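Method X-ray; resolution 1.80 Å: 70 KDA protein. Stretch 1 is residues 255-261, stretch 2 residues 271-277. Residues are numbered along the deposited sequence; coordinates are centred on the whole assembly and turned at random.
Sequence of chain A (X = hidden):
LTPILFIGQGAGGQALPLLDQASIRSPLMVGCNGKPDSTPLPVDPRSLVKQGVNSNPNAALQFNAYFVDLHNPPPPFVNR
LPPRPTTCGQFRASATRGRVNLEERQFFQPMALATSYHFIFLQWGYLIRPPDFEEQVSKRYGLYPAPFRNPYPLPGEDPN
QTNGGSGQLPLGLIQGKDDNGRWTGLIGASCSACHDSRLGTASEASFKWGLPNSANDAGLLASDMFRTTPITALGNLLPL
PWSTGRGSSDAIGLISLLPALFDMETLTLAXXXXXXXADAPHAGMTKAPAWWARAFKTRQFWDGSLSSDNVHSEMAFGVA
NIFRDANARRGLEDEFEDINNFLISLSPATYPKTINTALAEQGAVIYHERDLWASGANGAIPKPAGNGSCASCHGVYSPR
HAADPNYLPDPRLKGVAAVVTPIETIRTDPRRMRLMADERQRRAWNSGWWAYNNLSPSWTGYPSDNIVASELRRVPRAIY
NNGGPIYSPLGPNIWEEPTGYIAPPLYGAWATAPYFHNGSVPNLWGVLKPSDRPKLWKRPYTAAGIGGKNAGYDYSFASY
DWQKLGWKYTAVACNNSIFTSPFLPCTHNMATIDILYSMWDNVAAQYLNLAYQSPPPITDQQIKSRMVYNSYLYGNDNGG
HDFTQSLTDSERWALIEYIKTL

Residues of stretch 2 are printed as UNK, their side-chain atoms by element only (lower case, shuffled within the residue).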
# COMPACT_ATOMS: atom_id res chain seq x y z
N ILE A 255 -4.14 6.31 -9.57
CA ILE A 255 -3.15 6.47 -10.61
C ILE A 255 -3.84 6.62 -11.97
O ILE A 255 -3.40 7.43 -12.77
CB ILE A 255 -2.16 5.25 -10.65
CG1 ILE A 255 -1.41 5.14 -9.34
CG2 ILE A 255 -1.21 5.32 -11.91
CD1 ILE A 255 -0.52 6.33 -9.01
N SER A 256 -4.85 5.79 -12.25
CA SER A 256 -5.63 5.86 -13.49
C SER A 256 -6.39 7.11 -13.55
O SER A 256 -6.64 7.60 -14.64
CB SER A 256 -6.70 4.72 -13.60
OG SER A 256 -6.06 3.46 -13.54
N LEU A 257 -6.82 7.61 -12.40
CA LEU A 257 -7.62 8.88 -12.39
C LEU A 257 -6.82 10.17 -12.64
O LEU A 257 -7.34 11.12 -13.21
CB LEU A 257 -8.44 9.04 -11.08
CG LEU A 257 -9.19 10.37 -10.94
CD1 LEU A 257 -10.35 10.31 -11.93
CD2 LEU A 257 -9.75 10.72 -9.57
N LEU A 258 -5.63 10.25 -12.03
CA LEU A 258 -4.69 11.38 -12.18
C LEU A 258 -4.75 12.14 -13.54
O LEU A 258 -4.97 13.39 -13.54
CB LEU A 258 -3.23 10.90 -11.85
CG LEU A 258 -2.96 10.49 -10.39
CD1 LEU A 258 -1.55 10.01 -10.25
CD2 LEU A 258 -3.20 11.67 -9.43
N PRO A 259 -4.56 11.46 -14.67
CA PRO A 259 -4.50 12.31 -15.89
C PRO A 259 -5.82 12.90 -16.34
O PRO A 259 -5.80 13.83 -17.16
CB PRO A 259 -3.96 11.37 -16.96
CG PRO A 259 -4.24 9.98 -16.45
CD PRO A 259 -4.11 10.08 -14.96
N ALA A 260 -6.93 12.40 -15.78
CA ALA A 260 -8.25 13.00 -16.04
C ALA A 260 -8.39 14.37 -15.44
O ALA A 260 -9.03 15.19 -16.02
CB ALA A 260 -9.37 12.12 -15.48
N LEU A 261 -7.80 14.62 -14.25
CA LEU A 261 -8.09 15.82 -13.48
C LEU A 261 -6.93 16.79 -13.59
O LEU A 261 -7.16 18.00 -13.65
CB LEU A 261 -8.26 15.45 -12.01
CG LEU A 261 -9.68 15.19 -11.43
CD1 LEU A 261 -10.62 14.53 -12.43
CD2 LEU A 261 -9.56 14.33 -10.14
N UNK A 271 -9.06 19.47 -15.85
CA UNK A 271 -9.59 18.21 -16.34
C UNK A 271 -9.61 18.15 -17.83
O UNK A 271 -9.79 19.21 -18.44
c UNK A 271 -11.03 18.25 -15.79
c UNK A 271 -10.82 18.90 -14.50
c UNK A 271 -10.02 20.10 -14.94
N UNK A 272 -9.40 16.97 -18.41
CA UNK A 272 -9.46 16.84 -19.88
C UNK A 272 -9.88 15.45 -20.19
O UNK A 272 -9.63 14.56 -19.40
c UNK A 272 -8.05 17.07 -20.48
o UNK A 272 -7.94 16.77 -21.88
N UNK A 273 -10.50 15.26 -21.35
CA UNK A 273 -10.79 13.90 -21.87
C UNK A 273 -9.55 13.24 -22.51
O UNK A 273 -9.55 12.07 -22.72
c UNK A 273 -13.20 14.59 -22.55
c UNK A 273 -13.70 13.54 -21.57
c UNK A 273 -11.85 14.02 -22.99
c UNK A 273 -14.15 14.77 -23.72
N UNK A 274 -8.51 13.99 -22.85
CA UNK A 274 -7.54 13.57 -23.87
C UNK A 274 -6.53 12.53 -23.42
O UNK A 274 -5.93 11.76 -24.23
c UNK A 274 -6.78 14.81 -24.35
c UNK A 274 -6.63 16.68 -25.85
c UNK A 274 -8.78 15.81 -25.20
c UNK A 274 -7.39 15.44 -25.57
N UNK A 275 -6.31 12.49 -22.11
CA UNK A 275 -5.33 11.52 -21.58
C UNK A 275 -5.91 10.45 -20.65
O UNK A 275 -5.20 9.61 -20.15
c UNK A 275 -2.11 13.58 -21.26
o UNK A 275 -2.07 14.70 -20.69
o UNK A 275 -1.09 12.80 -21.31
c UNK A 275 -4.18 12.26 -20.90
c UNK A 275 -3.41 13.13 -21.89
N UNK A 276 -7.20 10.54 -20.40
CA UNK A 276 -7.90 9.54 -19.61
C UNK A 276 -8.45 8.42 -20.48
O UNK A 276 -9.29 8.69 -21.35
c UNK A 276 -9.13 8.71 -16.92
c UNK A 276 -9.84 7.94 -15.97
c UNK A 276 -9.05 10.24 -18.95
c UNK A 276 -9.80 9.40 -17.95
o UNK A 276 -12.03 7.16 -15.15
c UNK A 276 -11.27 7.90 -16.07
c UNK A 276 -11.93 8.58 -17.10
c UNK A 276 -11.20 9.35 -18.00
N UNK A 277 -8.04 7.17 -20.21
CA UNK A 277 -8.55 5.99 -20.95
C UNK A 277 -9.76 5.55 -20.11
O UNK A 277 -9.59 4.83 -19.14
c UNK A 277 -7.93 3.65 -21.80
c UNK A 277 -6.22 5.48 -21.79
c UNK A 277 -7.44 4.91 -21.08
O HOH W 1 -6.19 6.62 -17.42
O HOH W 2 -7.13 13.51 -19.57

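At position 271 three side-chain carbons close a ring onto the backbone N, which leaves that nitrogen without a hydrogen. It lies 3.3 Å from Leu261 O yet cannot bond to it, and the neighbouring CA makes a CA-H...O contact, 3.1 Å from CA to Ala260 O. The closed ring identifies Pro271.

Position 272 carries one carbon followed by one oxygen. Its backbone N donates to Ala260 O (N to O 3.0 Å, 152° at the hydrogen), the one direct hydrogen bond between the stretches, while the side-chain oxygen stays within its own loop and accepts from the backbone N of position 274 at 3.0 Å. A single carbon bearing a hydroxyl is Ser272.

Position 273 has four carbons, forked at the second, and its CA-to-CB bond points away from the helix, and the side chain touches nothing on stretch 1. The fork after one unbranched carbon makes it Leu273.

At position 274 there are again four carbons forked at the second, exposed and making no contact with stretch 1; this is Leu274, whose N makes the bond to Ser272 OG.

Position 275 has a chain of three carbons, the third carrying two oxygens. Its CB packs 4.0 Å from Pro259 CB, and its backbone O lies 3.8 Å from Pro259 CG. The carboxylate at the end of this length of chain gives Glu275; both of its oxygens are hydrogen-bonded elsewhere in the structure.

Position 276 shows one carbon, then a six-carbon ring bearing an oxygen. Ala260 CB sits over one face, 4.0 Å from the ring centroid, and Ser256 O approaches the edge near the ring plane. This phenol is Tyr276, with CE1 3.5 Å from Ser256 O.

Position 277 has one carbon carrying two more and makes no direct contact with stretch 1. Branching at CB with carbon alone marks Val277.

The contact joins a kinked helix to an irregular loop and buries 374 Å². At the kink, Pro259 N has no hydrogen to give, and Ala260 N bonds to Leu257 O (2.9 Å), not four residues back. Ala260 serves twice, its carbonyl holding Ser272 N and its methyl group packing on the Tyr276 ring in a CH-pi contact. The O of water 2 extends the polar link by donating to Pro259 O (2.8 Å) and Ser272 O (2.7 Å) and accepting from Glu275 N (2.9 Å). Water 1 donates to Ser256 O (3.0 Å from the water O) and accepts a weak bond from Val277 N (3.4 Å).

Stretch 2, residues 271-277: PSLLEYV
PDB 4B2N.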